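Local coordinates for protein hypoxanthine phosphoribosyltransferase (Bacillus anthracis, PDB 4QYI) that probably salvages purine bases by transferring the phosphoribosyl group of phosphoribosyl pyrophosphate to hypoxanthine or guanine, yielding the nucleotides IMP and GMP, at residues A[53-56]-A[61-64]. Residues are numbered along the deposited sequence; the frame is centred on the assembly and turned at random.
Sequences DLIR and DVTI
Ile55 carries the whole contact from the helix side, reaching Val62 and Ile64 with separate branches of its side chain. Before it in sequence, Asp53 takes no part across the contact; its OD1 accepts a weak, strongly bent hydrogen bond from Arg56 NH2 at 2.9 Å (118° at the hydrogen), part of a salt bridge, and its OD2 is bonded to Tyr158 OH. Leu54 packs against Val22, Ala26 and Ile29 of helix 15-32. Ile55 directs its side chain toward the strand from its first bond, then forks. CG2, beside the backbone N, lies 4.3 Å from Val62 CG1. CG1 sits between the backbone N and the carbonyl carbon (chi1 70°) and runs on extended, carrying CD1 to within 4.2 Å of Ile64 CD1, where the two side chains cross at about a right angle. Both approaches are apolar, and no hydrogen bond joins the segments. Just 135 Å² is buried between them, so much of the burial of these three residues comes from other parts, including the neighbouring subunit. Helix 48-55 is the helix of a beta-alpha-beta crossover from strand 38-43 to the adjacent, parallel strand 62-71 in the domain's central mixed sheet, where Val40 touches Val62 and Ile64.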
loop_
_atom_site.group_PDB
_atom_site.type_symbol
_atom_site.label_atom_id
_atom_site.label_comp_id
_atom_site.label_asym_id
_atom_site.label_seq_id
_atom_site.Cartn_x
_atom_site.Cartn_y
_atom_site.Cartn_z
ATOM N N ASP A 53 -2.825 1.116 -7.849
ATOM C CA ASP A 53 -3.130 1.401 -9.248
ATOM C C ASP A 53 -4.539 0.970 -9.640
ATOM O O ASP A 53 -5.242 1.693 -10.345
ATOM C CB ASP A 53 -2.140 0.711 -10.188
ATOM C CG ASP A 53 -0.746 1.321 -10.136
ATOM O OD1 ASP A 53 -0.545 2.406 -9.534
ATOM O OD2 ASP A 53 0.149 0.701 -10.734
ATOM N N LEU A 54 -4.953 -0.207 -9.182
ATOM C CA LEU A 54 -6.272 -0.724 -9.522
ATOM C C LEU A 54 -7.409 0.173 -9.046
ATOM O O LEU A 54 -8.322 0.517 -9.814
ATOM C CB LEU A 54 -6.454 -2.100 -8.890
ATOM C CG LEU A 54 -7.778 -2.826 -9.184
ATOM C CD1 LEU A 54 -7.827 -3.263 -10.639
ATOM C CD2 LEU A 54 -7.913 -4.030 -8.263
ATOM N N ILE A 55 -7.370 0.564 -7.782
ATOM C CA ILE A 55 -8.480 1.360 -7.252
ATOM C C ILE A 55 -8.650 2.728 -7.891
ATOM O O ILE A 55 -9.772 3.256 -7.948
ATOM C CB ILE A 55 -8.458 1.475 -5.716
ATOM C CG1 ILE A 55 -7.295 2.347 -5.233
ATOM C CG2 ILE A 55 -8.444 0.072 -5.103
ATOM C CD1 ILE A 55 -7.293 2.531 -3.729
ATOM N N ARG A 56 -7.563 3.289 -8.397
ATOM C CA ARG A 56 -7.614 4.592 -9.041
ATOM C C ARG A 56 -8.340 4.582 -10.393
ATOM O O ARG A 56 -8.664 5.634 -10.917
ATOM C CB ARG A 56 -6.223 5.215 -9.141
ATOM C CG ARG A 56 -5.773 5.773 -7.806
ATOM C CD ARG A 56 -4.436 6.456 -7.897
ATOM N NE ARG A 56 -3.367 5.483 -7.988
ATOM C CZ ARG A 56 -2.076 5.777 -8.045
ATOM N NH1 ARG A 56 -1.677 7.050 -8.063
ATOM N NH2 ARG A 56 -1.186 4.793 -8.099
ATOM N N ASP A 61 -17.773 3.822 -5.549
ATOM C CA ASP A 61 -17.331 4.203 -4.198
ATOM C C ASP A 61 -16.540 3.032 -3.669
ATOM O O ASP A 61 -17.085 1.954 -3.494
ATOM C CB ASP A 61 -18.473 4.420 -3.178
ATOM C CG ASP A 61 -19.049 5.819 -3.229
ATOM O OD1 ASP A 61 -18.493 6.676 -3.953
ATOM O OD2 ASP A 61 -20.054 6.067 -2.527
ATOM N N VAL A 62 -15.278 3.253 -3.350
ATOM C CA VAL A 62 -14.439 2.194 -2.833
ATOM C C VAL A 62 -13.943 2.456 -1.415
ATOM O O VAL A 62 -13.507 3.557 -1.093
ATOM C CB VAL A 62 -13.210 2.001 -3.757
ATOM C CG1 VAL A 62 -12.175 1.084 -3.131
ATOM C CG2 VAL A 62 -13.621 1.461 -5.131
ATOM N N THR A 63 -13.996 1.420 -0.587
ATOM C CA THR A 63 -13.430 1.443 0.768
ATOM C C THR A 63 -12.266 0.469 0.695
ATOM O O THR A 63 -12.411 -0.625 0.160
ATOM C CB THR A 63 -14.414 0.959 1.835
ATOM O OG1 THR A 63 -15.444 1.917 1.968
ATOM C CG2 THR A 63 -13.733 0.797 3.223
ATOM N N ILE A 64 -11.088 0.858 1.153
ATOM C CA ILE A 64 -9.990 -0.104 1.097
ATOM C C ILE A 64 -9.477 -0.419 2.496
ATOM O O ILE A 64 -9.479 0.427 3.364
ATOM C CB ILE A 64 -8.860 0.285 0.108
ATOM C CG1 ILE A 64 -7.799 -0.832 0.039
ATOM C CG2 ILE A 64 -8.209 1.585 0.505
ATOM C CD1 ILE A 64 -6.890 -0.757 -1.171
#